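PDB 6O38: type II secretion chaperone CpaB from Acinetobacter nosocomialis M2, which acts as the chaperone of the type II-secreted metalloprotease CpaA, with which it forms a complex. Local coordinates for residues Asp84-Gln89 with Gly99-Ile104. Numbering follows the deposited sequence.
Sequences DTVKFQ and GKIVEI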
ATOM      1  N   ASP G  84     -13.896  -9.276 -13.688  1.00 73.89           N
ATOM      2  CA  ASP G  84     -14.703  -8.073 -13.817  1.00 74.12           C
ATOM      3  C   ASP G  84     -13.978  -6.868 -13.225  1.00 72.67           C
ATOM      4  O   ASP G  84     -13.122  -6.990 -12.344  1.00 71.23           O
ATOM      5  CB  ASP G  84     -16.060  -8.258 -13.134  1.00 74.29           C
ATOM      6  CG  ASP G  84     -16.954  -9.236 -13.871  1.00 78.41           C
ATOM      7  OD1 ASP G  84     -16.777  -9.396 -15.098  1.00 79.79           O
ATOM      8  OD2 ASP G  84     -17.834  -9.842 -13.225  1.00 80.53           O
ATOM      9  N   THR G  85     -14.341  -5.688 -13.720  1.00 73.88           N
ATOM     10  CA  THR G  85     -13.685  -4.446 -13.334  1.00 72.85           C
ATOM     11  C   THR G  85     -14.387  -3.816 -12.136  1.00 71.38           C
ATOM     12  O   THR G  85     -15.619  -3.786 -12.066  1.00 71.92           O
ATOM     13  CB  THR G  85     -13.661  -3.466 -14.509  1.00 74.51           C
ATOM     14  OG1 THR G  85     -12.963  -4.060 -15.612  1.00 76.06           O
ATOM     15  CG2 THR G  85     -12.963  -2.169 -14.124  1.00 73.51           C
ATOM     16  N   VAL G  86     -13.589  -3.313 -11.197  1.00 71.96           N
ATOM     17  CA  VAL G  86     -14.078  -2.687  -9.975  1.00 70.54           C
ATOM     18  C   VAL G  86     -13.343  -1.366  -9.785  1.00 69.56           C
ATOM     19  O   VAL G  86     -12.140  -1.274 -10.052  1.00 69.07           O
ATOM     20  CB  VAL G  86     -13.894  -3.621  -8.758  1.00 69.44           C
ATOM     21  CG1 VAL G  86     -13.358  -2.868  -7.551  1.00 67.70           C
ATOM     22  CG2 VAL G  86     -15.206  -4.312  -8.419  1.00 70.24           C
ATOM     23  N   LYS G  87     -14.067  -0.343  -9.334  1.00 70.45           N
ATOM     24  CA  LYS G  87     -13.542   1.012  -9.228  1.00 70.25           C
ATOM     25  C   LYS G  87     -13.694   1.529  -7.803  1.00 69.03           C
ATOM     26  O   LYS G  87     -14.713   1.287  -7.150  1.00 69.21           O
ATOM     27  CB  LYS G  87     -14.264   1.948 -10.203  1.00 72.25           C
ATOM     28  CG  LYS G  87     -13.640   3.325 -10.347  1.00 72.81           C
ATOM     29  CD  LYS G  87     -14.291   4.081 -11.492  1.00 75.18           C
ATOM     30  CE  LYS G  87     -13.347   5.105 -12.096  1.00 76.74           C
ATOM     31  NZ  LYS G  87     -13.874   5.640 -13.382  1.00 79.65           N
ATOM     32  N   PHE G  88     -12.676   2.246  -7.331  1.00 68.75           N
ATOM     33  CA  PHE G  88     -12.682   2.873  -6.017  1.00 67.90           C
ATOM     34  C   PHE G  88     -12.543   4.381  -6.173  1.00 68.94           C
ATOM     35  O   PHE G  88     -11.717   4.857  -6.958  1.00 69.93           O
ATOM     36  CB  PHE G  88     -11.544   2.343  -5.135  1.00 66.46           C
ATOM     37  CG  PHE G  88     -11.593   0.862  -4.898  1.00 65.69           C
ATOM     38  CD1 PHE G  88     -12.337   0.337  -3.853  1.00 65.43           C
ATOM     39  CD2 PHE G  88     -10.885  -0.008  -5.712  1.00 65.54           C
ATOM     40  CE1 PHE G  88     -12.380  -1.027  -3.629  1.00 65.19           C
ATOM     41  CE2 PHE G  88     -10.923  -1.371  -5.492  1.00 65.23           C
ATOM     42  CZ  PHE G  88     -11.672  -1.881  -4.452  1.00 65.09           C
ATOM     43  N   GLN G  89     -13.349   5.130  -5.421  1.00 67.85           N
ATOM     44  CA  GLN G  89     -13.302   6.590  -5.437  1.00 68.92           C
ATOM     45  C   GLN G  89     -13.186   7.096  -4.005  1.00 68.10           C
ATOM     46  O   GLN G  89     -14.132   6.979  -3.219  1.00 67.77           O
ATOM     47  CB  GLN G  89     -14.529   7.181  -6.130  1.00 70.03           C
ATOM     48  CG  GLN G  89     -14.446   7.151  -7.647  1.00 71.58           C
ATOM     49  CD  GLN G  89     -15.509   8.003  -8.309  1.00 72.81           C
ATOM     50  OE1 GLN G  89     -16.487   8.399  -7.675  1.00 72.34           O
ATOM     51  NE2 GLN G  89     -15.321   8.295  -9.590  1.00 74.59           N
ATOM     52  N   GLY G  99      -9.778  -1.537 -10.856  1.00 66.22           N
ATOM     53  CA  GLY G  99      -9.113  -2.804 -10.616  1.00 65.73           C
ATOM     54  C   GLY G  99      -9.968  -3.941 -11.122  1.00 67.79           C
ATOM     55  O   GLY G  99     -11.127  -3.758 -11.499  1.00 68.72           O
ATOM     56  N   LYS G 100      -9.377  -5.134 -11.129  1.00 65.86           N
ATOM     57  CA  LYS G 100     -10.034  -6.323 -11.650  1.00 67.23           C
ATOM     58  C   LYS G 100     -10.007  -7.429 -10.607  1.00 66.13           C
ATOM     59  O   LYS G 100      -8.985  -7.652  -9.954  1.00 64.49           O
ATOM     60  CB  LYS G 100      -9.364  -6.807 -12.942  1.00 68.48           C
ATOM     61  CG  LYS G 100      -9.105  -5.696 -13.943  1.00 69.65           C
ATOM     62  CD  LYS G 100      -9.369  -6.145 -15.367  1.00 71.93           C
ATOM     63  CE  LYS G 100      -9.315  -4.963 -16.322  1.00 73.42           C
ATOM     64  NZ  LYS G 100      -9.754  -5.327 -17.696  1.00 75.71           N
ATOM     65  N   ILE G 101     -11.139  -8.118 -10.458  1.00 65.46           N
ATOM     66  CA  ILE G 101     -11.216  -9.251  -9.544  1.00 66.87           C
ATOM     67  C   ILE G 101     -10.341 -10.378 -10.069  1.00 68.70           C
ATOM     68  O   ILE G 101     -10.446 -10.774 -11.237  1.00 70.50           O
ATOM     69  CB  ILE G 101     -12.672  -9.711  -9.375  1.00 69.03           C
ATOM     70  CG1 ILE G 101     -13.549  -8.558  -8.882  1.00 67.62           C
ATOM     71  CG2 ILE G 101     -12.751 -10.889  -8.416  1.00 70.75           C
ATOM     72  CD1 ILE G 101     -13.210  -8.082  -7.489  1.00 65.56           C
ATOM     73  N   VAL G 102      -9.469 -10.899  -9.211  1.00 68.57           N
ATOM     74  CA  VAL G 102      -8.582 -11.988  -9.595  1.00 70.69           C
ATOM     75  C   VAL G 102      -8.849 -13.275  -8.829  1.00 73.25           C
ATOM     76  O   VAL G 102      -8.376 -14.340  -9.257  1.00 75.97           O
ATOM     77  CB  VAL G 102      -7.100 -11.583  -9.439  1.00 69.16           C
ATOM     78  CG1 VAL G 102      -6.813 -10.295 -10.193  1.00 66.90           C
ATOM     79  CG2 VAL G 102      -6.734 -11.446  -7.967  1.00 67.90           C
ATOM     80  N   GLU G 103      -9.592 -13.235  -7.724  1.00 72.83           N
ATOM     81  CA  GLU G 103      -9.726 -14.409  -6.872  1.00 75.22           C
ATOM     82  C   GLU G 103     -10.959 -14.255  -5.994  1.00 75.14           C
ATOM     83  O   GLU G 103     -11.117 -13.235  -5.318  1.00 72.48           O
ATOM     84  CB  GLU G 103      -8.470 -14.587  -6.013  1.00 74.59           C
ATOM     85  CG  GLU G 103      -8.188 -16.013  -5.583  1.00 77.98           C
ATOM     86  CD  GLU G 103      -6.793 -16.170  -5.009  1.00 77.83           C
ATOM     87  OE1 GLU G 103      -6.282 -15.197  -4.414  1.00 74.98           O
ATOM     88  OE2 GLU G 103      -6.201 -17.259  -5.165  1.00 80.91           O
ATOM     89  N   ILE G 104     -11.825 -15.265  -6.011  1.00 78.40           N
ATOM     90  CA  ILE G 104     -13.008 -15.323  -5.159  1.00 79.16           C
ATOM     91  C   ILE G 104     -12.909 -16.591  -4.326  1.00 81.95           C
ATOM     92  O   ILE G 104     -12.838 -17.695  -4.878  1.00 85.31           O
ATOM     93  CB  ILE G 104     -14.309 -15.299  -5.975  1.00 81.08           C
ATOM     94  CG1 ILE G 104     -14.307 -14.124  -6.955  1.00 78.78           C
ATOM     95  CG2 ILE G 104     -15.512 -15.222  -5.048  1.00 81.86           C
ATOM     96  CD1 ILE G 104     -15.567 -14.018  -7.779  1.00 80.84           C
TER
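D84 O takes the amide hydrogen of I101, with I101 N lying 3.0 Å from D84 O and an N-H...O angle of 161°, while K100 CA, 3.2 Å from D84 O, directs its C-H at the same oxygen. This bond belongs to an antiparallel beta hairpin, in which strand 85-90, outermost in this chain's sheet, pairs with strand 95-106. Two residues along, past the non-hydrogen-bonded pair T85 and K100, V86 and G99 form a hydrogen-bonded pair: V86 N donates to G99 O and G99 N to V86 O. Glycine suits this place because a side chain at G99 would point to the face where the F88 ring lies, edge-to-face with F128. V86 and I101, both buried beta-branched residues well suited to strands, turn their methyls inward; V86 CG2 stands 4.4 Å from I101 CD1, a loose apolar touch that F128 extends by packing on both. T85 and K100, with CA atoms 4.4 Å apart, occupy the other, more open face, where a hydroxyl and a long ammonium chain are readily accommodated. The side chain of D84 leaves its backbone away from strand 95-106, and its OD2 accepts a hydrogen bond from K81 N. On T85, CG2 lies anti to the backbone N (OG1 at chi1 -59°), which brings this methyl to 3.6 Å from G99 O, while OG1 meets the last methylene of the lysine, 3.8 Å from K100 CE.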